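Local coordinates for chitin binding domain (Burkholderia pseudomallei, PDB 3UAM), which probably binds chitin and, as a member of the AA10 lytic polysaccharide monooxygenase family, may cleave it oxidatively with copper, at residues H21-T26 with L40-V45; P67-N72 with D199-A204; D78-S83 with Q93-D98; R127-W132 with T179-N184. One frame throughout, in Å; residues are numbered along the deposited sequence. Where two conformers were deposited one is given.

Contact 4 joins the two sheets, its centre about 9 Å from that of the chain; contacts 1 and 2 tie sheet strands to a helix and a loop, and contact 3 joins two parts of the region between strand 49-51 and helix 98-101. Contact 1 contains His-21, probably the family's copper-binding histidine; its centre is about 17 Å from that of contact 4, where the side chain of Trp-129 is about 3 Å from a nitrate ion, probably from the crystallisation liquor. Contact 3 meets contact 1 where Leu-40 CD1 lies 4.1 Å from Leu-94 CD1. A salt bridge, Asp-69 OD2 to Arg-127 NE at 2.7 Å, ties contact 2 to contact 4.

Contact 1 of 4, residues H21-T26 with L40-V45; sequences HGRVIT and LDFGQV
The first torsions of Arg-23 and Phe-42 set CG of each residue on the way to the other. CG of Arg-23 stands between the backbone N and the carbonyl carbon (chi1 70°), with the chain extended from there to NE; CG of Phe-42 is anti to its backbone N (chi1 -170°). The two side chains cross at about a right angle. Phe-42 CE1 sits 3.6 Å above the guanidinium plane, over its centre, and CZ lies 3.6 Å from Arg-23 NH1. The ring is not laid flat on the cation, since the two planes are 63° apart. Asn-46 OD1 accepts a hydrogen bond from NH1 and so helps to hold the guanidinium in place. Lower on the same side chain, Arg-23 CD rests 3.6 Å from Val-45 CG1.

The imidazole of His-21 passes Phe-42 obliquely and reaches Gly-43, whose CA is 3.8 Å from NE2; Glu-47 OE2 is the hydrogen-bond partner of that nitrogen. ND1, buried by the contact with Phe-42 CE2 4.1 Å away, has no polar partner in the model. One water donates to Gly-22 O and Val-45 O. Asp-41 and Gln-44 form a capping box at the helix start.

In AA10 enzymes the mature chain begins with a copper-brace histidine, to which His-21 may correspond; here residues precede it, so its backbone N is no free terminus and a complete brace is not seen. Strand 21-26 pairs with strand 113-121, a classic bulge placing Ile-25 and Thr-26 opposite Ser-117, while Val-32 of helix 30-36 touches both Arg-23 and Val-45.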
loop_
_atom_site.group_PDB
_atom_site.type_symbol
_atom_site.label_atom_id
_atom_site.label_comp_id
_atom_site.label_asym_id
_atom_site.label_seq_id
_atom_site.Cartn_x
_atom_site.Cartn_y
_atom_site.Cartn_z
ATOM N N HIS A 21 -10.685 -6.591 -5.302
ATOM C CA HIS A 21 -9.649 -5.814 -5.957
ATOM C C HIS A 21 -9.520 -4.482 -5.311
ATOM O O HIS A 21 -10.522 -3.893 -4.898
ATOM C CB HIS A 21 -10.053 -5.553 -7.398
ATOM C CG HIS A 21 -9.782 -6.689 -8.323
ATOM N ND1 HIS A 21 -10.235 -6.700 -9.590
ATOM C CD2 HIS A 21 -9.070 -7.864 -8.138
ATOM C CE1 HIS A 21 -9.809 -7.821 -10.200
ATOM N NE2 HIS A 21 -9.094 -8.535 -9.297
ATOM N N GLY A 22 -8.290 -3.991 -5.254
ATOM C CA GLY A 22 -8.016 -2.635 -4.803
ATOM C C GLY A 22 -6.689 -2.159 -5.363
ATOM O O GLY A 22 -5.744 -2.951 -5.448
ATOM N N ARG A 23 -6.625 -0.877 -5.746
ATOM C CA ARG A 23 -5.373 -0.259 -6.207
ATOM C C ARG A 23 -5.409 1.261 -6.035
ATOM O O ARG A 23 -6.477 1.850 -5.876
ATOM C CB ARG A 23 -5.107 -0.613 -7.671
ATOM C CG ARG A 23 -6.073 0.051 -8.634
ATOM C CD ARG A 23 -6.026 -0.532 -10.025
ATOM N NE ARG A 23 -6.965 0.185 -10.876
ATOM C CZ ARG A 23 -8.293 0.052 -10.834
ATOM N NH1 ARG A 23 -8.897 -0.824 -10.028
ATOM N NH2 ARG A 23 -9.026 0.800 -11.638
ATOM N N VAL A 24 -4.238 1.887 -6.061
ATOM C CA VAL A 24 -4.141 3.336 -6.123
ATOM C C VAL A 24 -4.061 3.777 -7.580
ATOM O O VAL A 24 -3.071 3.538 -8.278
ATOM C CB VAL A 24 -2.941 3.852 -5.321
ATOM C CG1 VAL A 24 -2.696 5.327 -5.610
ATOM C CG2 VAL A 24 -3.189 3.605 -3.837
ATOM N N ILE A 25 -5.116 4.443 -8.031
ATOM C CA ILE A 25 -5.216 4.841 -9.416
ATOM C C ILE A 25 -4.558 6.191 -9.672
ATOM O O ILE A 25 -4.112 6.433 -10.797
ATOM C CB ILE A 25 -6.674 4.809 -9.948
ATOM C CG1 ILE A 25 -7.616 5.715 -9.145
ATOM C CG2 ILE A 25 -7.179 3.370 -9.972
ATOM C CD1 ILE A 25 -8.906 6.050 -9.889
ATOM N N THR A 26 -4.530 7.081 -8.680
ATOM C CA THR A 26 -3.817 8.360 -8.831
ATOM C C THR A 26 -3.267 8.837 -7.482
ATOM O O THR A 26 -3.889 8.636 -6.436
ATOM C CB THR A 26 -4.677 9.473 -9.458
ATOM O OG1 THR A 26 -5.958 9.459 -8.864
ATOM C CG2 THR A 26 -4.867 9.293 -10.992
ATOM N N LEU A 40 1.390 -5.874 -16.881
ATOM C CA LEU A 40 0.574 -6.589 -15.912
ATOM C C LEU A 40 -0.866 -6.546 -16.352
ATOM O O LEU A 40 -1.294 -5.551 -16.940
ATOM C CB LEU A 40 0.663 -5.926 -14.544
ATOM C CG LEU A 40 1.966 -6.061 -13.755
ATOM C CD1 LEU A 40 1.855 -5.278 -12.453
ATOM C CD2 LEU A 40 2.285 -7.521 -13.475
ATOM N N ASP A 41 -1.645 -7.580 -16.062
ATOM C CA ASP A 41 -3.066 -7.485 -16.396
ATOM C C ASP A 41 -3.845 -6.814 -15.259
ATOM O O ASP A 41 -3.292 -6.519 -14.219
ATOM C CB ASP A 41 -3.662 -8.832 -16.818
ATOM C CG ASP A 41 -3.580 -9.877 -15.749
ATOM O OD1 ASP A 41 -3.838 -9.563 -14.574
ATOM O OD2 ASP A 41 -3.286 -11.038 -16.098
ATOM N N PHE A 42 -5.127 -6.559 -15.477
ATOM C CA PHE A 42 -5.937 -5.825 -14.513
ATOM C C PHE A 42 -6.050 -6.541 -13.162
ATOM O O PHE A 42 -5.928 -5.900 -12.121
ATOM C CB PHE A 42 -7.338 -5.565 -15.104
ATOM C CG PHE A 42 -8.175 -4.608 -14.306
ATOM C CD1 PHE A 42 -7.906 -3.251 -14.345
ATOM C CD2 PHE A 42 -9.240 -5.060 -13.533
ATOM C CE1 PHE A 42 -8.681 -2.346 -13.632
ATOM C CE2 PHE A 42 -10.018 -4.169 -12.812
ATOM C CZ PHE A 42 -9.744 -2.808 -12.873
ATOM N N GLY A 43 -6.299 -7.859 -13.172
ATOM C CA GLY A 43 -6.362 -8.623 -11.919
ATOM C C GLY A 43 -5.085 -8.451 -11.102
ATOM O O GLY A 43 -5.108 -8.116 -9.910
ATOM N N GLN A 44 -3.959 -8.657 -11.767
ATOM C CA GLN A 44 -2.644 -8.567 -11.139
ATOM C C GLN A 44 -2.384 -7.231 -10.429
ATOM O O GLN A 44 -1.897 -7.222 -9.299
ATOM C CB GLN A 44 -1.559 -8.821 -12.196
ATOM C CG GLN A 44 -1.486 -10.281 -12.658
ATOM C CD GLN A 44 -0.461 -10.498 -13.761
ATOM O OE1 GLN A 44 -0.174 -9.594 -14.539
ATOM N NE2 GLN A 44 0.104 -11.694 -13.824
ATOM N N VAL A 45 -2.691 -6.106 -11.085
ATOM C CA VAL A 45 -2.518 -4.766 -10.495
ATOM C C VAL A 45 -3.330 -4.610 -9.211
ATOM O O VAL A 45 -2.911 -3.924 -8.274
ATOM C CB VAL A 45 -2.954 -3.653 -11.476
ATOM C CG1 VAL A 45 -2.941 -2.284 -10.799
ATOM C CG2 VAL A 45 -2.036 -3.643 -12.687
HETATM O O HOH W 1 -3.347 -4.413 -5.459
#

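Contact 2 of 4, residues P67-N72 with D199-A204; sequences PDDVAN and DVADTA
Val-70 drives its forked side chain into the bend 202-204. With CG1 anti to the backbone N (chi1 167°), that methyl lies 3.7 Å from Thr-203 C, while CG2 meets Asp-202 O at 3.6 Å; the apolar branches thus pack on peptide groups rather than on other side chains. Its own amide donates to Ala-201 O at 3.1 Å from N. One residue earlier, Asp-69 has CG anti to the carbonyl carbon (chi1 -86°), and its carboxylate lies beside Ala-201, OD2 3.5 Å from CB. The same oxygen forms a salt bridge with Arg-127 NE.

Residues 201-204 link strands 190-200 and 205-215, neighbouring antiparallel strands of the immunoglobulin-like sandwich expected of this family, and residues 69-72 and 201-204 run 29° apart. Lys-52 NZ binds Val-70 O, Val-200 O and Thr-203 O, bridging both chains.

Further along, Ala-204 CA approaches Ala-71 O at 3.4 Å in a CA-H...O contact, and Asn-72 CA makes another with Ala-204 O. The amide of Asn-72 is engaged on the other side, OD1 accepting from Leu-61 N and ND2 donating to Lys-52 O and Gln-58 O.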
loop_
_atom_site.group_PDB
_atom_site.type_symbol
_atom_site.label_atom_id
_atom_site.label_comp_id
_atom_site.label_asym_id
_atom_site.label_seq_id
_atom_site.Cartn_x
_atom_site.Cartn_y
_atom_site.Cartn_z
ATOM N N PRO A 67 -9.588 -5.398 18.569
ATOM C CA PRO A 67 -9.211 -6.720 19.018
ATOM C C PRO A 67 -9.945 -7.883 18.336
ATOM O O PRO A 67 -9.393 -8.972 18.282
ATOM C CB PRO A 67 -9.474 -6.693 20.539
ATOM C CG PRO A 67 -10.243 -5.442 20.812
ATOM C CD PRO A 67 -9.939 -4.505 19.691
ATOM N N ASP A 68 -11.149 -7.679 17.806
ATOM C CA ASP A 68 -11.866 -8.795 17.183
ATOM C C ASP A 68 -11.495 -9.008 15.694
ATOM O O ASP A 68 -11.923 -9.992 15.080
ATOM C CB ASP A 68 -13.373 -8.641 17.359
ATOM C CG ASP A 68 -13.842 -8.953 18.791
ATOM O OD1 ASP A 68 -13.320 -9.891 19.413
ATOM O OD2 ASP A 68 -14.734 -8.253 19.297
ATOM N N ASP A 69 -10.686 -8.109 15.123
ATOM C CA ASP A 69 -10.287 -8.239 13.729
ATOM C C ASP A 69 -9.482 -9.524 13.536
ATOM O O ASP A 69 -8.838 -10.010 14.464
ATOM C CB ASP A 69 -9.490 -7.026 13.234
ATOM C CG ASP A 69 -10.373 -5.894 12.738
ATOM O OD1 ASP A 69 -11.604 -5.907 13.009
ATOM O OD2 ASP A 69 -9.809 -4.953 12.100
ATOM N N VAL A 70 -9.552 -10.078 12.331
ATOM C CA VAL A 70 -8.854 -11.314 12.018
ATOM C C VAL A 70 -7.370 -11.027 12.076
ATOM O O VAL A 70 -6.906 -9.981 11.590
ATOM C CB VAL A 70 -9.249 -11.851 10.627
ATOM C CG1 VAL A 70 -8.292 -12.954 10.178
ATOM C CG2 VAL A 70 -10.714 -12.293 10.631
ATOM N N ALA A 71 -6.635 -11.932 12.711
ATOM C CA ALA A 71 -5.172 -11.794 12.872
ATOM C C ALA A 71 -4.435 -11.804 11.525
ATOM O O ALA A 71 -4.922 -12.387 10.542
ATOM C CB ALA A 71 -4.636 -12.906 13.767
ATOM N N ASN A 72 -3.277 -11.155 11.473
ATOM C CA ASN A 72 -2.574 -11.031 10.191
ATOM C C ASN A 72 -1.973 -12.337 9.724
ATOM O O ASN A 72 -1.621 -13.200 10.523
ATOM C CB ASN A 72 -1.513 -9.924 10.193
ATOM C CG ASN A 72 -0.297 -10.242 11.034
ATOM O OD1 ASN A 72 -0.368 -10.980 12.020
ATOM N ND2 ASN A 72 0.840 -9.645 10.658
ATOM N N ASP A 199 -5.712 -2.127 4.712
ATOM C CA ASP A 199 -5.867 -3.258 5.664
ATOM C C ASP A 199 -7.321 -3.738 5.723
ATOM O O ASP A 199 -8.251 -2.947 6.000
ATOM C CB ASP A 199 -5.528 -2.863 7.105
ATOM C CG ASP A 199 -4.046 -2.733 7.391
ATOM O OD1 ASP A 199 -3.196 -2.791 6.467
ATOM O OD2 ASP A 199 -3.746 -2.564 8.598
ATOM N N VAL A 200 -7.505 -5.038 5.539
ATOM C CA VAL A 200 -8.810 -5.659 5.547
ATOM C C VAL A 200 -9.109 -6.179 6.958
ATOM O O VAL A 200 -8.310 -6.936 7.546
ATOM C CB VAL A 200 -8.879 -6.816 4.530
ATOM C CG1 VAL A 200 -10.240 -7.518 4.577
ATOM C CG2 VAL A 200 -8.563 -6.303 3.127
ATOM N N ALA A 201 -10.264 -5.790 7.485
ATOM C CA ALA A 201 -10.630 -6.084 8.860
ATOM C C ALA A 201 -10.863 -7.563 9.122
ATOM O O ALA A 201 -10.404 -8.099 10.147
ATOM C CB ALA A 201 -11.874 -5.299 9.256
ATOM N N ASP A 202 -11.577 -8.212 8.214
ATOM C CA ASP A 202 -12.011 -9.596 8.413
ATOM C C ASP A 202 -11.276 -10.623 7.538
ATOM O O ASP A 202 -11.776 -11.728 7.288
ATOM C CB ASP A 202 -13.520 -9.682 8.216
ATOM C CG ASP A 202 -13.955 -9.383 6.807
ATOM O OD1 ASP A 202 -13.145 -8.852 6.014
ATOM O OD2 ASP A 202 -15.141 -9.640 6.511
ATOM N N THR A 203 -10.069 -10.264 7.111
ATOM C CA THR A 203 -9.129 -11.227 6.566
ATOM C C THR A 203 -7.743 -11.005 7.135
ATOM O O THR A 203 -7.474 -10.044 7.867
ATOM C CB THR A 203 -9.041 -11.186 5.021
ATOM O OG1 THR A 203 -8.186 -10.113 4.630
ATOM C CG2 THR A 203 -10.488 -11.075 4.335
ATOM N N ALA A 204 -6.860 -11.914 6.785
ATOM C CA ALA A 204 -5.471 -11.857 7.196
ATOM C C ALA A 204 -4.641 -10.783 6.487
ATOM O O ALA A 204 -3.473 -10.593 6.834
ATOM C CB ALA A 204 -4.850 -13.219 6.927
#

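Contact 3 of 4, residues D78-S83 with Q93-D98; sequences DGEIAS and QLNEPD
Asn-95 and Ser-83 face each other through the amide of the asparagine, which uses both of its ends. With CG of Asn-95 anti to the carbonyl carbon (chi1 -62°), the root of the amide is set 3.6 Å from Ser-83 OG. ND2 donates to Ser-83 OG at 2.9 Å, with the hydroxyl oxygen close to the amide plane (14° out of it) and an N-H...O angle of 157°. OG also bonds to Arg-86 O, so the hydroxyl links the amide to a second part of the loop. At the other end, OD1 takes a weak hydrogen bond from Ser-83 N, 3.1 Å away, and a shorter one from a water at 2.8 Å, which in turn accepts from Ala-82 N. One serine thereby engages both ends of the amide, and together these bonds would resist a flip of the group.

Beside this polar pair the carbonyl of Gly-79 presses on the stem of the asparagine, its O lying 3.2 Å from CB. The methyl of Ala-82 points toward the 3-10 turn, reaching Leu-94 O at 3.3 Å and Leu-94 CB at 4.1 Å; Leu-94 CD1 runs past Ala-82 O toward Ser-83 CA.

Both segments belong to the long excursion between strand 49-51 and helix 98-101, and the contact draws its two limbs together. Leu-94 packs on Ala-31 and Leu-34 of helix 30-36, whose Arg-30 binds Leu-94 O, while Ile-81 turns to Phe-54 and to Leu-195 of strand 190-200.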
loop_
_atom_site.group_PDB
_atom_site.type_symbol
_atom_site.label_atom_id
_atom_site.label_comp_id
_atom_site.label_asym_id
_atom_site.label_seq_id
_atom_site.Cartn_x
_atom_site.Cartn_y
_atom_site.Cartn_z
ATOM N N ASP A 78 11.126 -8.429 3.098
ATOM C CA ASP A 78 11.921 -7.386 2.473
ATOM C C ASP A 78 12.259 -7.840 1.045
ATOM O O ASP A 78 12.556 -9.013 0.787
ATOM C CB ASP A 78 13.207 -7.100 3.247
ATOM C CG ASP A 78 12.971 -6.299 4.550
ATOM O OD1 ASP A 78 11.886 -5.685 4.741
ATOM O OD2 ASP A 78 13.880 -6.324 5.415
ATOM N N GLY A 79 12.161 -6.922 0.107
ATOM C CA GLY A 79 12.390 -7.258 -1.293
ATOM C C GLY A 79 11.166 -7.791 -2.014
ATOM O O GLY A 79 11.216 -7.969 -3.226
ATOM N N GLU A 80 10.069 -8.044 -1.287
ATOM C CA GLU A 80 8.792 -8.438 -1.891
ATOM C C GLU A 80 7.647 -7.513 -1.455
ATOM O O GLU A 80 6.468 -7.851 -1.556
ATOM C CB GLU A 80 8.483 -9.896 -1.574
ATOM C CG GLU A 80 9.619 -10.811 -1.993
ATOM C CD GLU A 80 9.330 -12.292 -1.844
ATOM O OE1 GLU A 80 8.330 -12.691 -1.215
ATOM O OE2 GLU A 80 10.130 -13.058 -2.364
ATOM N N ILE A 81 8.002 -6.325 -0.983
ATOM C CA ILE A 81 7.015 -5.365 -0.522
ATOM C C ILE A 81 6.201 -4.827 -1.696
ATOM O O ILE A 81 4.966 -4.709 -1.602
ATOM C CB ILE A 81 7.669 -4.199 0.246
ATOM C CG1 ILE A 81 8.266 -4.711 1.565
ATOM C CG2 ILE A 81 6.654 -3.108 0.556
ATOM C CD1 ILE A 81 9.322 -3.816 2.172
ATOM N N ALA A 82 6.879 -4.500 -2.796
ATOM C CA ALA A 82 6.208 -3.858 -3.922
ATOM C C ALA A 82 5.183 -4.776 -4.601
ATOM O O ALA A 82 4.253 -4.282 -5.244
ATOM C CB ALA A 82 7.232 -3.311 -4.934
ATOM N N SER A 83 5.337 -6.095 -4.484
ATOM C CA SER A 83 4.366 -7.027 -5.076
ATOM C C SER A 83 3.352 -7.558 -4.060
ATOM O O SER A 83 2.520 -8.426 -4.376
ATOM C CB SER A 83 5.073 -8.192 -5.754
ATOM O OG SER A 83 5.659 -9.065 -4.808
ATOM N N GLN A 93 7.843 -8.688 -11.279
ATOM C CA GLN A 93 8.473 -7.502 -11.888
ATOM C C GLN A 93 8.557 -6.325 -10.921
ATOM O O GLN A 93 9.522 -5.558 -10.927
ATOM C CB GLN A 93 7.658 -7.018 -13.107
ATOM C CG GLN A 93 7.813 -7.838 -14.367
ATOM C CD GLN A 93 6.757 -7.518 -15.441
ATOM O OE1 GLN A 93 7.049 -6.851 -16.422
ATOM N NE2 GLN A 93 5.521 -7.988 -15.240
ATOM N N LEU A 94 7.521 -6.179 -10.100
ATOM C CA LEU A 94 7.400 -5.033 -9.212
ATOM C C LEU A 94 8.533 -4.886 -8.210
ATOM O O LEU A 94 8.809 -3.780 -7.787
ATOM C CB LEU A 94 6.058 -5.072 -8.475
ATOM C CG LEU A 94 4.844 -4.801 -9.379
ATOM C CD1 LEU A 94 3.599 -5.388 -8.728
ATOM C CD2 LEU A 94 4.654 -3.307 -9.671
ATOM N N ASN A 95 9.169 -5.994 -7.853
ATOM C CA ASN A 95 10.224 -6.015 -6.837
ATOM C C ASN A 95 11.627 -5.687 -7.312
ATOM O O ASN A 95 12.561 -5.623 -6.498
ATOM C CB ASN A 95 10.242 -7.398 -6.172
ATOM C CG ASN A 95 8.941 -7.699 -5.457
ATOM O OD1 ASN A 95 8.385 -6.820 -4.780
ATOM N ND2 ASN A 95 8.435 -8.920 -5.614
ATOM N N GLU A 96 11.789 -5.494 -8.617
ATOM C CA GLU A 96 13.076 -5.110 -9.128
ATOM C C GLU A 96 13.506 -3.762 -8.537
ATOM O O GLU A 96 12.703 -2.870 -8.347
ATOM C CB GLU A 96 13.067 -5.050 -10.657
ATOM C CG GLU A 96 12.857 -6.404 -11.304
ATOM C CD GLU A 96 13.985 -7.392 -11.036
ATOM O OE1 GLU A 96 15.149 -6.985 -10.785
ATOM O OE2 GLU A 96 13.696 -8.601 -11.112
ATOM N N PRO A 97 14.800 -3.618 -8.260
ATOM C CA PRO A 97 15.307 -2.352 -7.775
ATOM C C PRO A 97 15.306 -1.327 -8.879
ATOM O O PRO A 97 15.350 -1.694 -10.068
ATOM C CB PRO A 97 16.750 -2.687 -7.383
ATOM C CG PRO A 97 17.138 -3.759 -8.335
ATOM C CD PRO A 97 15.884 -4.568 -8.568
ATOM N N ASP A 98 15.322 -0.058 -8.494
ATOM C CA ASP A 98 15.330 1.039 -9.465
ATOM C C ASP A 98 16.602 1.033 -10.336
ATOM O O ASP A 98 16.583 1.461 -11.503
ATOM C CB ASP A 98 15.159 2.367 -8.752
ATOM C CG ASP A 98 15.017 3.516 -9.710
ATOM O OD1 ASP A 98 14.022 3.533 -10.448
ATOM O OD2 ASP A 98 15.903 4.383 -9.705
HETATM O O HOH W 2 9.684 -5.056 -3.001
#

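Contact 4 of 4, residues R127-W132 with T179-N184; sequences RRWTYW and TIHEFN
Tyr-131 and His-181 are joined by a short hydrogen bond, OH to ND1 at 2.7 Å, that lies near the plane of both rings although the side chains cross at about a right angle. The imidazole then turns its CE1 corner onto Trp-129 in an edge-to-face pair: CE1 is 3.4 Å from Trp-129 CG, the planes are 74° apart, and the centroid of the five-membered indole ring is 4.8 Å from that of His-181. Over the six-membered ring Thr-179 CG2 makes a CH-pi contact, 4.1 Å from the ring centroid. Phe-183 CE2 sits 3.6 Å above the plane of the Tyr-131 ring, over its centre; CG of Phe-183, between the backbone N and the carbonyl carbon (chi1 45°), is set on the way to that face.

A second shell holds these groups. Tyr-120 OH binds both Trp-129 NE1 and Thr-179 OG1, and the ring of Tyr-157 stacks on His-181. Strands 128-132 and 179-184 belong to different sheets, their axes 10.4 Å apart, and the aromatic cluster of Trp-129, Tyr-131, His-181 and Phe-183 lies between the two sheets.

Tyr-131 OH accepts from Trp-118 NE1 and also bonds to His-181 ND1; the geometry leaves open which of OH and ND1 is the donor in that second bond. OH and ND1 are thus both satisfied, as are Trp-129 NE1 and Thr-179 OG1 through Tyr-120.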
loop_
_atom_site.group_PDB
_atom_site.type_symbol
_atom_site.label_atom_id
_atom_site.label_comp_id
_atom_site.label_asym_id
_atom_site.label_seq_id
_atom_site.Cartn_x
_atom_site.Cartn_y
_atom_site.Cartn_z
ATOM N N ARG A 127 -10.208 -1.875 7.933
ATOM C CA ARG A 127 -9.801 -1.329 9.228
ATOM C C ARG A 127 -9.095 0.005 9.075
ATOM O O ARG A 127 -9.379 0.930 9.805
ATOM C CB ARG A 127 -8.923 -2.307 10.020
ATOM C CG ARG A 127 -8.567 -1.814 11.414
ATOM C CD ARG A 127 -9.788 -1.363 12.211
ATOM N NE ARG A 127 -10.791 -2.414 12.318
ATOM C CZ ARG A 127 -12.071 -2.224 12.639
ATOM N NH1 ARG A 127 -12.543 -1.007 12.843
ATOM N NH2 ARG A 127 -12.906 -3.259 12.692
ATOM N N ARG A 128 -8.176 0.096 8.124
ATOM C CA ARG A 128 -7.402 1.318 7.920
ATOM C C ARG A 128 -6.734 1.382 6.536
ATOM O O ARG A 128 -6.654 0.388 5.811
ATOM C CB ARG A 128 -6.346 1.469 9.021
ATOM C CG ARG A 128 -5.221 0.444 8.946
ATOM C CD ARG A 128 -4.117 0.607 9.998
ATOM N NE ARG A 128 -4.609 0.466 11.373
ATOM C CZ ARG A 128 -5.015 -0.682 11.914
ATOM N NH1 ARG A 128 -5.025 -1.807 11.200
ATOM N NH2 ARG A 128 -5.433 -0.707 13.173
ATOM N N TRP A 129 -6.283 2.591 6.195
ATOM C CA TRP A 129 -5.335 2.831 5.140
ATOM C C TRP A 129 -4.181 3.535 5.790
ATOM O O TRP A 129 -4.378 4.407 6.634
ATOM C CB TRP A 129 -5.900 3.776 4.100
ATOM C CG TRP A 129 -7.077 3.283 3.332
ATOM C CD1 TRP A 129 -7.097 2.745 2.048
ATOM C CD2 TRP A 129 -8.467 3.315 3.755
ATOM N NE1 TRP A 129 -8.385 2.459 1.659
ATOM C CE2 TRP A 129 -9.251 2.775 2.635
ATOM C CE3 TRP A 129 -9.126 3.751 4.893
ATOM C CZ2 TRP A 129 -10.630 2.667 2.692
ATOM C CZ3 TRP A 129 -10.520 3.635 4.942
ATOM C CH2 TRP A 129 -11.250 3.096 3.854
ATOM N N THR A 130 -2.972 3.162 5.401
ATOM C CA THR A 130 -1.759 3.697 5.982
ATOM C C THR A 130 -0.831 4.106 4.836
ATOM O O THR A 130 -0.813 3.436 3.783
ATOM C CB THR A 130 -1.032 2.645 6.833
ATOM O OG1 THR A 130 -1.848 2.273 7.958
ATOM C CG2 THR A 130 0.231 3.256 7.384
ATOM N N TYR A 131 -0.114 5.210 5.030
ATOM C CA TYR A 131 0.837 5.708 4.054
ATOM C C TYR A 131 2.209 5.828 4.710
ATOM O O TYR A 131 2.370 6.524 5.681
ATOM C CB TYR A 131 0.372 7.032 3.475
ATOM C CG TYR A 131 -0.975 6.899 2.799
ATOM C CD1 TYR A 131 -1.052 6.532 1.463
ATOM C CD2 TYR A 131 -2.160 7.100 3.498
ATOM C CE1 TYR A 131 -2.267 6.388 0.830
ATOM C CE2 TYR A 131 -3.382 6.967 2.862
ATOM C CZ TYR A 131 -3.426 6.598 1.520
ATOM O OH TYR A 131 -4.614 6.424 0.835
ATOM N N TRP A 132 3.180 5.138 4.136
ATOM C CA TRP A 132 4.550 5.068 4.632
ATOM C C TRP A 132 5.486 5.724 3.645
ATOM O O TRP A 132 5.294 5.612 2.422
ATOM C CB TRP A 132 4.980 3.591 4.802
ATOM C CG TRP A 132 4.053 2.750 5.654
ATOM C CD1 TRP A 132 2.965 1.981 5.236
ATOM C CD2 TRP A 132 4.106 2.578 7.119
ATOM N NE1 TRP A 132 2.377 1.347 6.328
ATOM C CE2 TRP A 132 3.011 1.684 7.474
ATOM C CE3 TRP A 132 4.924 3.064 8.121
ATOM C CZ2 TRP A 132 2.750 1.330 8.792
ATOM C CZ3 TRP A 132 4.656 2.699 9.441
ATOM C CH2 TRP A 132 3.603 1.829 9.764
ATOM N N THR A 179 -11.910 5.697 -2.643
ATOM C CA THR A 179 -11.453 6.335 -1.418
ATOM C C THR A 179 -10.453 7.441 -1.780
ATOM O O THR A 179 -9.431 7.183 -2.422
ATOM C CB THR A 179 -10.760 5.338 -0.487
ATOM O OG1 THR A 179 -11.623 4.208 -0.271
ATOM C CG2 THR A 179 -10.385 6.026 0.866
ATOM N N ILE A 180 -10.752 8.660 -1.356
ATOM C CA ILE A 180 -9.924 9.816 -1.635
ATOM C C ILE A 180 -9.306 10.374 -0.346
ATOM O O ILE A 180 -10.016 10.831 0.554
ATOM C CB ILE A 180 -10.752 10.889 -2.325
ATOM C CG1 ILE A 180 -11.376 10.284 -3.588
ATOM C CG2 ILE A 180 -9.893 12.093 -2.689
ATOM C CD1 ILE A 180 -12.772 10.775 -3.817
ATOM N N HIS A 181 -7.981 10.330 -0.273
ATOM C CA HIS A 181 -7.230 10.831 0.876
ATOM C C HIS A 181 -6.379 11.970 0.437
ATOM O O HIS A 181 -5.941 11.991 -0.710
ATOM C CB HIS A 181 -6.364 9.727 1.449
ATOM C CG HIS A 181 -7.163 8.617 2.108
ATOM N ND1 HIS A 181 -6.825 7.319 2.010
ATOM C CD2 HIS A 181 -8.312 8.665 2.901
ATOM C CE1 HIS A 181 -7.700 6.575 2.720
ATOM N NE2 HIS A 181 -8.618 7.395 3.250
ATOM N N GLU A 182 -6.127 12.915 1.331
ATOM C CA GLU A 182 -5.264 14.059 1.014
ATOM C C GLU A 182 -4.374 14.387 2.194
ATOM O O GLU A 182 -4.841 14.473 3.328
ATOM C CB GLU A 182 -6.089 15.305 0.630
ATOM C CG GLU A 182 -5.236 16.499 0.172
ATOM C CD GLU A 182 -6.031 17.541 -0.609
ATOM O OE1 GLU A 182 -7.137 17.890 -0.151
ATOM O OE2 GLU A 182 -5.565 17.996 -1.700
ATOM N N PHE A 183 -3.095 14.590 1.922
ATOM C CA PHE A 183 -2.153 15.013 2.950
ATOM C C PHE A 183 -0.970 15.746 2.325
ATOM O O PHE A 183 -0.825 15.774 1.106
ATOM C CB PHE A 183 -1.671 13.803 3.759
ATOM C CG PHE A 183 -1.299 12.608 2.927
ATOM C CD1 PHE A 183 -0.051 12.506 2.359
ATOM C CD2 PHE A 183 -2.192 11.546 2.769
ATOM C CE1 PHE A 183 0.300 11.386 1.619
ATOM C CE2 PHE A 183 -1.852 10.426 2.017
ATOM C CZ PHE A 183 -0.603 10.347 1.442
ATOM N N ASN A 184 -0.117 16.313 3.165
ATOM C CA ASN A 184 1.048 17.015 2.679
ATOM C C ASN A 184 2.235 16.102 2.697
ATOM O O ASN A 184 2.490 15.434 3.705
ATOM C CB ASN A 184 1.343 18.232 3.537
ATOM C CG ASN A 184 0.263 19.268 3.429
ATOM O OD1 ASN A 184 -0.651 19.292 4.244
ATOM N ND2 ASN A 184 0.324 20.099 2.387
#